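Local coordinates for aerobactin synthase IucC (Klebsiella pneumoniae, PDB 6CN7), which is an aerobactin synthetase that probably joins a second N-acetyl-N-hydroxylysine to a citryl intermediate, at the expense of ATP, in the biosynthesis of the siderophore aerobactin, at residues 8-19 and 65-76; 41-49 and 79-87. The protein carries 5 engineered substitutions. All coordinates share one frame; numbering follows the deposited sequence.

Contact 1. Residues 8-19 and 65-76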
loop_
_atom_site.group_PDB
_atom_site.type_symbol
_atom_site.label_atom_id
_atom_site.label_comp_id
_atom_site.label_asym_id
_atom_site.label_seq_id
_atom_site.Cartn_x
_atom_site.Cartn_y
_atom_site.Cartn_z
ATOM N N TRP A 8 -14.512 24.674 1.772
ATOM C CA TRP A 8 -14.593 23.847 0.573
ATOM C C TRP A 8 -14.819 24.698 -0.669
ATOM O O TRP A 8 -14.278 24.400 -1.739
ATOM C CB TRP A 8 -15.707 22.813 0.736
ATOM C CG TRP A 8 -15.883 21.915 -0.445
ATOM C CD1 TRP A 8 -16.950 21.881 -1.293
ATOM C CD2 TRP A 8 -14.967 20.917 -0.911
ATOM N NE1 TRP A 8 -16.755 20.923 -2.259
ATOM C CE2 TRP A 8 -15.545 20.316 -2.046
ATOM C CE3 TRP A 8 -13.712 20.473 -0.478
ATOM C CZ2 TRP A 8 -14.912 19.303 -2.757
ATOM C CZ3 TRP A 8 -13.088 19.462 -1.184
ATOM C CH2 TRP A 8 -13.689 18.887 -2.310
ATOM N N ASP A 9 -15.610 25.766 -0.548
ATOM C CA ASP A 9 -15.848 26.633 -1.697
ATOM C C ASP A 9 -14.632 27.496 -1.998
ATOM O O ASP A 9 -14.295 27.715 -3.167
ATOM C CB ASP A 9 -17.072 27.513 -1.451
ATOM C CG ASP A 9 -17.299 28.512 -2.567
ATOM O OD1 ASP A 9 -17.672 28.085 -3.681
ATOM O OD2 ASP A 9 -17.099 29.722 -2.332
ATOM N N PHE A 10 -13.963 27.998 -0.957
ATOM C CA PHE A 10 -12.777 28.819 -1.174
ATOM C C PHE A 10 -11.679 28.023 -1.867
ATOM O O PHE A 10 -11.027 28.523 -2.790
ATOM C CB PHE A 10 -12.273 29.377 0.156
ATOM C CG PHE A 10 -11.024 30.203 0.033
ATOM C CD1 PHE A 10 -11.092 31.542 -0.312
ATOM C CD2 PHE A 10 -9.779 29.640 0.268
ATOM C CE1 PHE A 10 -9.944 32.304 -0.425
ATOM C CE2 PHE A 10 -8.627 30.397 0.158
ATOM C CZ PHE A 10 -8.711 31.732 -0.190
ATOM N N VAL A 11 -11.464 26.778 -1.442
ATOM C CA VAL A 11 -10.382 25.983 -2.012
ATOM C C VAL A 11 -10.703 25.593 -3.450
ATOM O O VAL A 11 -9.808 25.526 -4.302
ATOM C CB VAL A 11 -10.109 24.752 -1.128
ATOM C CG1 VAL A 11 -9.052 23.865 -1.756
ATOM C CG2 VAL A 11 -9.648 25.194 0.250
ATOM N N ASN A 12 -11.978 25.323 -3.744
ATOM C CA ASN A 12 -12.358 24.990 -5.113
ATOM C C ASN A 12 -12.237 26.202 -6.028
ATOM O O ASN A 12 -11.795 26.076 -7.176
ATOM C CB ASN A 12 -13.780 24.432 -5.148
ATOM C CG ASN A 12 -13.813 22.919 -5.055
ATOM O OD1 ASN A 12 -13.633 22.218 -6.052
ATOM N ND2 ASN A 12 -14.048 22.406 -3.853
ATOM N N ARG A 13 -12.624 27.383 -5.542
ATOM C CA ARG A 13 -12.507 28.591 -6.354
ATOM C C ARG A 13 -11.049 28.913 -6.652
ATOM O O ARG A 13 -10.693 29.225 -7.794
ATOM C CB ARG A 13 -13.183 29.767 -5.650
ATOM C CG ARG A 13 -14.695 29.702 -5.692
ATOM C CD ARG A 13 -15.348 30.950 -5.123
ATOM N NE ARG A 13 -16.803 30.847 -5.194
ATOM C CZ ARG A 13 -17.545 31.279 -6.209
ATOM N NH1 ARG A 13 -16.983 31.868 -7.258
ATOM N NH2 ARG A 13 -18.862 31.124 -6.175
ATOM N N GLN A 14 -10.186 28.838 -5.636
ATOM C CA GLN A 14 -8.771 29.112 -5.856
ATOM C C GLN A 14 -8.185 28.159 -6.892
ATOM O O GLN A 14 -7.398 28.572 -7.752
ATOM C CB GLN A 14 -8.000 29.010 -4.540
ATOM C CG GLN A 14 -8.444 30.002 -3.467
ATOM C CD GLN A 14 -8.019 31.426 -3.759
ATOM O OE1 GLN A 14 -8.854 32.293 -4.011
ATOM N NE2 GLN A 14 -6.718 31.682 -3.713
ATOM N N LEU A 15 -8.559 26.879 -6.832
ATOM C CA LEU A 15 -7.990 25.912 -7.762
ATOM C C LEU A 15 -8.518 26.125 -9.176
ATOM O O LEU A 15 -7.753 26.056 -10.146
ATOM C CB LEU A 15 -8.278 24.485 -7.285
ATOM C CG LEU A 15 -7.713 23.369 -8.171
ATOM C CD1 LEU A 15 -6.216 23.543 -8.392
ATOM C CD2 LEU A 15 -7.999 22.001 -7.568
ATOM N N VAL A 16 -9.822 26.382 -9.319
ATOM C CA VAL A 16 -10.379 26.669 -10.639
ATOM C C VAL A 16 -9.674 27.870 -11.257
ATOM O O VAL A 16 -9.293 27.852 -12.434
ATOM C CB VAL A 16 -11.901 26.894 -10.543
ATOM C CG1 VAL A 16 -12.455 27.475 -11.846
ATOM C CG2 VAL A 16 -12.606 25.587 -10.213
ATOM N N ALA A 17 -9.489 28.932 -10.472
ATOM C CA ALA A 17 -8.813 30.120 -10.984
ATOM C C ALA A 17 -7.378 29.805 -11.386
ATOM O O ALA A 17 -6.898 30.280 -12.423
ATOM C CB ALA A 17 -8.844 31.233 -9.936
ATOM N N LYS A 18 -6.679 29.002 -10.582
ATOM C CA LYS A 18 -5.320 28.609 -10.941
ATOM C C LYS A 18 -5.308 27.810 -12.237
ATOM O O LYS A 18 -4.457 28.037 -13.106
ATOM C CB LYS A 18 -4.688 27.803 -9.805
ATOM C CG LYS A 18 -3.244 27.398 -10.062
ATOM C CD LYS A 18 -2.678 26.551 -8.934
ATOM C CE LYS A 18 -1.291 26.035 -9.289
ATOM N NZ LYS A 18 -0.688 25.216 -8.201
ATOM N N MET A 19 -6.250 26.876 -12.391
ATOM C CA MET A 19 -6.312 26.066 -13.604
ATOM C C MET A 19 -6.603 26.929 -14.827
ATOM O O MET A 19 -5.902 26.842 -15.842
ATOM C CB MET A 19 -7.377 24.976 -13.452
ATOM C CG MET A 19 -7.069 23.943 -12.379
ATOM S SD MET A 19 -8.482 22.877 -12.009
ATOM C CE MET A 19 -8.652 21.976 -13.550
ATOM N N GLN A 65 -13.236 35.006 -6.437
ATOM C CA GLN A 65 -14.597 35.206 -5.949
ATOM C C GLN A 65 -15.567 35.524 -7.081
ATOM O O GLN A 65 -16.767 35.257 -6.956
ATOM C CB GLN A 65 -14.627 36.321 -4.903
ATOM C CG GLN A 65 -14.106 35.901 -3.539
ATOM C CD GLN A 65 -14.958 34.820 -2.900
ATOM O OE1 GLN A 65 -16.190 34.885 -2.929
ATOM N NE2 GLN A 65 -14.307 33.815 -2.326
ATOM N N THR A 66 -15.077 36.086 -8.185
ATOM C CA THR A 66 -15.942 36.454 -9.298
ATOM C C THR A 66 -16.263 35.287 -10.223
ATOM O O THR A 66 -17.078 35.454 -11.136
ATOM C CB THR A 66 -15.296 37.576 -10.115
ATOM O OG1 THR A 66 -14.111 37.084 -10.757
ATOM C CG2 THR A 66 -14.931 38.754 -9.220
ATOM N N LEU A 67 -15.653 34.122 -10.016
ATOM C CA LEU A 67 -15.830 33.009 -10.941
ATOM C C LEU A 67 -17.298 32.618 -11.057
ATOM O O LEU A 67 -17.993 32.447 -10.050
ATOM C CB LEU A 67 -14.998 31.809 -10.486
ATOM C CG LEU A 67 -13.502 31.876 -10.799
ATOM C CD1 LEU A 67 -12.762 30.768 -10.072
ATOM C CD2 LEU A 67 -13.251 31.779 -12.299
ATOM N N ARG A 68 -17.760 32.467 -12.298
ATOM C CA ARG A 68 -19.115 32.026 -12.595
ATOM C C ARG A 68 -19.078 31.020 -13.735
ATOM O O ARG A 68 -18.384 31.230 -14.734
ATOM C CB ARG A 68 -20.020 33.195 -13.000
ATOM C CG ARG A 68 -20.246 34.228 -11.925
ATOM C CD ARG A 68 -21.150 33.698 -10.829
ATOM N NE ARG A 68 -21.486 34.746 -9.870
ATOM C CZ ARG A 68 -20.744 35.068 -8.815
ATOM N NH1 ARG A 68 -19.612 34.422 -8.567
ATOM N NH2 ARG A 68 -21.136 36.040 -8.005
ATOM N N CYS A 69 -19.825 29.926 -13.578
ATOM C CA CYS A 69 -20.088 28.978 -14.663
ATOM C C CYS A 69 -21.605 28.827 -14.747
ATOM O O CYS A 69 -22.169 27.834 -14.284
ATOM C CB CYS A 69 -19.401 27.639 -14.430
ATOM S SG CYS A 69 -19.432 26.543 -15.870
ATOM N N ALA A 70 -22.260 29.825 -15.340
ATOM C CA ALA A 70 -23.716 29.855 -15.407
ATOM C C ALA A 70 -24.261 29.869 -13.981
ATOM O O ALA A 70 -24.104 30.871 -13.271
ATOM C CB ALA A 70 -24.238 28.665 -16.220
ATOM N N ASP A 71 -24.892 28.773 -13.554
ATOM C CA ASP A 71 -25.293 28.585 -12.169
ATOM C C ASP A 71 -24.754 27.289 -11.577
ATOM O O ASP A 71 -25.065 26.982 -10.420
ATOM C CB ASP A 71 -26.828 28.612 -12.047
ATOM C CG ASP A 71 -27.384 30.030 -12.031
ATOM O OD1 ASP A 71 -26.626 30.948 -11.655
ATOM O OD2 ASP A 71 -28.565 30.234 -12.386
ATOM N N GLU A 72 -23.964 26.522 -12.325
ATOM C CA GLU A 72 -23.304 25.366 -11.743
ATOM C C GLU A 72 -22.461 25.807 -10.546
ATOM O O GLU A 72 -21.883 26.900 -10.564
ATOM C CB GLU A 72 -22.413 24.672 -12.777
ATOM C CG GLU A 72 -23.166 24.046 -13.933
ATOM C CD GLU A 72 -22.484 22.795 -14.448
ATOM O OE1 GLU A 72 -21.906 22.848 -15.555
ATOM O OE2 GLU A 72 -22.519 21.773 -13.727
ATOM N N PRO A 73 -22.367 24.995 -9.493
ATOM C CA PRO A 73 -21.439 25.328 -8.407
ATOM C C PRO A 73 -20.001 25.246 -8.893
ATOM O O PRO A 73 -19.631 24.347 -9.653
ATOM C CB PRO A 73 -21.742 24.276 -7.335
ATOM C CG PRO A 73 -22.341 23.137 -8.077
ATOM C CD PRO A 73 -23.082 23.732 -9.238
ATOM N N VAL A 74 -19.191 26.205 -8.454
ATOM C CA VAL A 74 -17.811 26.325 -8.910
ATOM C C VAL A 74 -16.990 25.238 -8.225
ATOM O O VAL A 74 -16.672 25.340 -7.038
ATOM C CB VAL A 74 -17.249 27.722 -8.621
ATOM C CG1 VAL A 74 -15.810 27.837 -9.107
ATOM C CG2 VAL A 74 -18.122 28.780 -9.281
ATOM N N LEU A 75 -16.642 24.194 -8.977
ATOM C CA LEU A 75 -15.880 23.071 -8.451
ATOM C C LEU A 75 -14.783 22.696 -9.436
ATOM O O LEU A 75 -14.998 22.701 -10.653
ATOM C CB LEU A 75 -16.785 21.861 -8.192
ATOM C CG LEU A 75 -17.930 22.097 -7.206
ATOM C CD1 LEU A 75 -18.889 20.914 -7.208
ATOM C CD2 LEU A 75 -17.391 22.355 -5.805
ATOM N N ALA A 76 -13.603 22.372 -8.901
ATOM C CA ALA A 76 -12.504 21.927 -9.751
ATOM C C ALA A 76 -12.868 20.646 -10.486
ATOM O O ALA A 76 -12.520 20.471 -11.660
ATOM C CB ALA A 76 -11.242 21.722 -8.915
#
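One face of the R13 guanidinium is covered by V74, whose CB stands 4.3 Å above the middle of its plane. The edge is polar: R13 NH1 donates to L67 O at 3.0 Å, 153° at the hydrogen. R13 NE forms a salt bridge of 3.1 Å with D9 OD2, also on helix 4-25. N12 ND2 lies over the centre of one face of the W8 ring, whose NE1 approaches L75 CD2 obliquely at 3.9 Å. At the rim of the F10 ring lies the amide nitrogen of Q65.

An extended chain from CG to NE (chi2 -174°) lets R13 reach the loop; arginine suits the place because it serves carboxylate and carbonyl at once. R68 NH1 donates to L67 O too, from above the carbonyl plane.

N12 works with both ends of its amide. ND2 turns back to W8 O, one helical turn earlier, and OD1 accepts A76 N at 2.9 Å, in the carbonyl plane on a lone pair. L75 is the N-cap of helix 76-87 and has no polar side chain; A76 is that helix's first residue. A76 fits as a knob among N12, L15, V16 and M19, small enough for its CB to lie 3.5 Å from L15 CD2. Further along the helix, L67 CD1 packs on V16 CG1 (3.8 Å) and on A17. V16 also packs on W48 of strand 46-54, and W8 on E241 of the second subunit.

Two arginines sharing one carbonyl bring like charges close, which D9 would partly offset; polar bonds flanking an apolar centre hold loop to helix.

Contact 2. Residues 41-49 and 79-87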
loop_
_atom_site.group_PDB
_atom_site.type_symbol
_atom_site.label_atom_id
_atom_site.label_comp_id
_atom_site.label_asym_id
_atom_site.label_seq_id
_atom_site.Cartn_x
_atom_site.Cartn_y
_atom_site.Cartn_z
ATOM N N ILE A 41 -14.035 32.695 -20.581
ATOM C CA ILE A 41 -13.312 31.617 -21.247
ATOM C C ILE A 41 -14.341 30.577 -21.658
ATOM O O ILE A 41 -15.090 30.072 -20.812
ATOM C CB ILE A 41 -12.230 30.997 -20.348
ATOM C CG1 ILE A 41 -11.099 32.003 -20.117
ATOM C CG2 ILE A 41 -11.675 29.714 -20.976
ATOM C CD1 ILE A 41 -10.097 31.579 -19.058
ATOM N N ASN A 42 -14.384 30.260 -22.946
ATOM C CA ASN A 42 -15.394 29.369 -23.493
ATOM C C ASN A 42 -14.815 27.974 -23.686
ATOM O O ASN A 42 -13.756 27.811 -24.301
ATOM C CB ASN A 42 -15.926 29.908 -24.820
ATOM C CG ASN A 42 -16.745 31.175 -24.650
ATOM O OD1 ASN A 42 -17.283 31.442 -23.576
ATOM N ND2 ASN A 42 -16.853 31.956 -25.718
ATOM N N LEU A 43 -15.514 26.979 -23.155
ATOM C CA LEU A 43 -15.199 25.579 -23.388
ATOM C C LEU A 43 -16.401 24.921 -24.049
ATOM O O LEU A 43 -17.486 25.516 -24.093
ATOM C CB LEU A 43 -14.858 24.871 -22.078
ATOM C CG LEU A 43 -13.678 25.451 -21.298
ATOM C CD1 LEU A 43 -13.568 24.790 -19.934
ATOM C CD2 LEU A 43 -12.390 25.285 -22.079
ATOM N N PRO A 44 -16.260 23.709 -24.581
ATOM C CA PRO A 44 -17.447 22.973 -25.035
ATOM C C PRO A 44 -18.400 22.740 -23.875
ATOM O O PRO A 44 -18.032 22.154 -22.855
ATOM C CB PRO A 44 -16.868 21.661 -25.574
ATOM C CG PRO A 44 -15.433 21.952 -25.860
ATOM C CD PRO A 44 -15.013 22.971 -24.849
ATOM N N GLY A 45 -19.629 23.222 -24.029
ATOM C CA GLY A 45 -20.651 22.983 -23.030
ATOM C C GLY A 45 -20.500 23.743 -21.732
ATOM O O GLY A 45 -21.136 23.371 -20.742
ATOM N N ALA A 46 -19.681 24.790 -21.692
ATOM C CA ALA A 46 -19.593 25.605 -20.488
ATOM C C ALA A 46 -18.864 26.900 -20.807
ATOM O O ALA A 46 -18.003 26.944 -21.690
ATOM C CB ALA A 46 -18.880 24.860 -19.355
ATOM N N GLN A 47 -19.227 27.950 -20.074
ATOM C CA GLN A 47 -18.584 29.253 -20.171
ATOM C C GLN A 47 -18.240 29.729 -18.770
ATOM O O GLN A 47 -19.097 29.723 -17.881
ATOM C CB GLN A 47 -19.487 30.280 -20.862
ATOM C CG GLN A 47 -18.926 31.701 -20.848
ATOM C CD GLN A 47 -19.882 32.710 -21.443
ATOM O OE1 GLN A 47 -20.991 32.898 -20.946
ATOM N NE2 GLN A 47 -19.455 33.370 -22.511
ATOM N N TRP A 48 -16.994 30.148 -18.584
ATOM C CA TRP A 48 -16.517 30.681 -17.317
ATOM C C TRP A 48 -16.365 32.188 -17.440
ATOM O O TRP A 48 -15.696 32.674 -18.357
ATOM C CB TRP A 48 -15.186 30.042 -16.917
ATOM C CG TRP A 48 -15.331 28.612 -16.527
ATOM C CD1 TRP A 48 -15.227 27.523 -17.342
ATOM C CD2 TRP A 48 -15.623 28.107 -15.220
ATOM N NE1 TRP A 48 -15.434 26.371 -16.625
ATOM C CE2 TRP A 48 -15.679 26.703 -15.317
ATOM C CE3 TRP A 48 -15.841 28.706 -13.976
ATOM C CZ2 TRP A 48 -15.941 25.890 -14.218
ATOM C CZ3 TRP A 48 -16.101 27.898 -12.887
ATOM C CH2 TRP A 48 -16.148 26.504 -13.015
ATOM N N ARG A 49 -16.997 32.920 -16.525
ATOM C CA ARG A 49 -16.924 34.372 -16.481
ATOM C C ARG A 49 -16.307 34.795 -15.155
ATOM O O ARG A 49 -16.493 34.138 -14.126
ATOM C CB ARG A 49 -18.311 35.002 -16.658
ATOM C CG ARG A 49 -18.946 34.669 -18.003
ATOM C CD ARG A 49 -20.344 35.243 -18.161
ATOM N NE ARG A 49 -20.343 36.705 -18.195
ATOM C CZ ARG A 49 -20.769 37.492 -17.213
ATOM N NH1 ARG A 49 -21.253 36.979 -16.087
ATOM N NH2 ARG A 49 -20.721 38.810 -17.359
ATOM N N LEU A 79 -14.669 21.471 -13.664
ATOM C CA LEU A 79 -13.789 21.977 -14.712
ATOM C C LEU A 79 -12.977 20.851 -15.337
ATOM O O LEU A 79 -12.814 20.798 -16.562
ATOM C CB LEU A 79 -12.862 23.052 -14.146
ATOM C CG LEU A 79 -11.778 23.563 -15.101
ATOM C CD1 LEU A 79 -12.396 24.177 -16.353
ATOM C CD2 LEU A 79 -10.885 24.562 -14.398
ATOM N N LEU A 80 -12.452 19.944 -14.511
ATOM C CA LEU A 80 -11.680 18.824 -15.040
ATOM C C LEU A 80 -12.505 18.010 -16.029
ATOM O O LEU A 80 -12.002 17.608 -17.085
ATOM C CB LEU A 80 -11.185 17.944 -13.892
ATOM C CG LEU A 80 -10.344 16.720 -14.269
ATOM C CD1 LEU A 80 -9.118 17.114 -15.080
ATOM C CD2 LEU A 80 -9.927 15.960 -13.016
ATOM N N MET A 81 -13.779 17.760 -15.711
ATOM C CA MET A 81 -14.641 17.042 -16.645
ATOM C C MET A 81 -14.861 17.839 -17.924
ATOM O O MET A 81 -14.970 17.253 -19.008
ATOM C CB MET A 81 -15.982 16.719 -15.981
ATOM C CG MET A 81 -15.876 15.782 -14.784
ATOM S SD MET A 81 -15.061 14.219 -15.171
ATOM C CE MET A 81 -16.196 13.509 -16.359
ATOM N N GLN A 82 -14.918 19.167 -17.828
ATOM C CA GLN A 82 -15.050 19.994 -19.021
ATOM C C GLN A 82 -13.790 19.979 -19.875
ATOM O O GLN A 82 -13.858 20.310 -21.063
ATOM C CB GLN A 82 -15.388 21.433 -18.630
ATOM C CG GLN A 82 -16.720 21.588 -17.911
ATOM C CD GLN A 82 -16.898 22.969 -17.314
ATOM O OE1 GLN A 82 -15.974 23.781 -17.310
ATOM N NE2 GLN A 82 -18.092 23.244 -16.804
ATOM N N LEU A 83 -12.646 19.608 -19.305
ATOM C CA LEU A 83 -11.394 19.580 -20.051
ATOM C C LEU A 83 -11.138 18.254 -20.754
ATOM O O LEU A 83 -10.210 18.176 -21.567
ATOM C CB LEU A 83 -10.213 19.875 -19.122
ATOM C CG LEU A 83 -10.166 21.264 -18.486
ATOM C CD1 LEU A 83 -9.043 21.338 -17.464
ATOM C CD2 LEU A 83 -9.992 22.336 -19.546
ATOM N N LYS A 84 -11.919 17.215 -20.462
ATOM C CA LYS A 84 -11.703 15.919 -21.102
ATOM C C LYS A 84 -11.703 16.012 -22.622
ATOM O O LYS A 84 -10.790 15.451 -23.251
ATOM C CB LYS A 84 -12.756 14.917 -20.608
ATOM C CG LYS A 84 -12.570 13.503 -21.134
ATOM C CD LYS A 84 -13.621 12.573 -20.554
ATOM C CE LYS A 84 -13.526 11.170 -21.126
ATOM N NZ LYS A 84 -14.561 10.284 -20.527
ATOM N N PRO A 85 -12.654 16.694 -23.269
ATOM C CA PRO A 85 -12.551 16.841 -24.732
ATOM C C PRO A 85 -11.405 17.742 -25.148
ATOM O O PRO A 85 -10.743 17.477 -26.159
ATOM C CB PRO A 85 -13.912 17.438 -25.128
ATOM C CG PRO A 85 -14.781 17.331 -23.907
ATOM C CD PRO A 85 -13.858 17.351 -22.740
ATOM N N VAL A 86 -11.152 18.808 -24.388
ATOM C CA VAL A 86 -10.113 19.767 -24.757
ATOM C C VAL A 86 -8.756 19.078 -24.827
ATOM O O VAL A 86 -7.984 19.283 -25.770
ATOM C CB VAL A 86 -10.097 20.942 -23.763
ATOM C CG1 VAL A 86 -9.006 21.943 -24.124
ATOM C CG2 VAL A 86 -11.459 21.626 -23.726
ATOM N N LEU A 87 -8.448 18.251 -23.830
ATOM C CA LEU A 87 -7.149 17.600 -23.732
ATOM C C LEU A 87 -7.164 16.159 -24.226
ATOM O O LEU A 87 -6.113 15.509 -24.222
ATOM C CB LEU A 87 -6.653 17.648 -22.282
ATOM C CG LEU A 87 -6.471 19.056 -21.703
ATOM C CD1 LEU A 87 -6.064 18.997 -20.235
ATOM C CD2 LEU A 87 -5.447 19.846 -22.506
#
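W48 NE1 donates to Q82 OE1 at 2.7 Å, 157° at the hydrogen, and this bond sits at the tight end of the contact. The oxygen lies at the edge of the indole, near its plane, and is met on a lone pair, although ring and amide planes stand 61° apart. An extended glutamine chain (chi2 169°) carries the amide from the helix past the small A46 side chain, whose CB lies 3.4 Å from Q82 CD. Beside it L43 CD1 packs on L79 CD1 at 3.8 Å, and the same L79 methyl approaches W48 NE1.

Segment 41-49 is a beta hairpin closed by a type II turn from L43 to A46. P44 suits the second position of the turn, and G45 takes the positive phi of the third. The hairpin's inner side, carrying L43, A46 and W48, lies over helix 76-87, and W48 continues onto V16 and L20 of helix 4-25.

Toward the turn the packing thins. L43 CD2 meets V86 CG2 at 4.1 Å and P44 CD touches the same methyl at 4.0 Å, beyond the kink at P85. P44 and P85 are exposed here, while on the hairpin's other side Q47 NE2 bonds to N42 OD1.

How the contacts relate
From the N terminus the chain runs through helix 4-25, the hairpin of strands 38-43 and 46-54, strand 60-62, the loop 65-76 and helix 76-87. Contact 1 closes a loop with 45 residues between its segments, contact 2 one with 29. The two cross, since 41-49 falls between the segments of contact 1 and 79-87 follows both. Their centres are 13 Å apart and they touch directly: R68 N probably bonds to R49 O at 2.8 Å, M19 CE packs on L79 CD2, and C69 CB on W48 CZ3. Together they tie the first helix, the four-stranded antiparallel sheet and helix 76-87 into one unit.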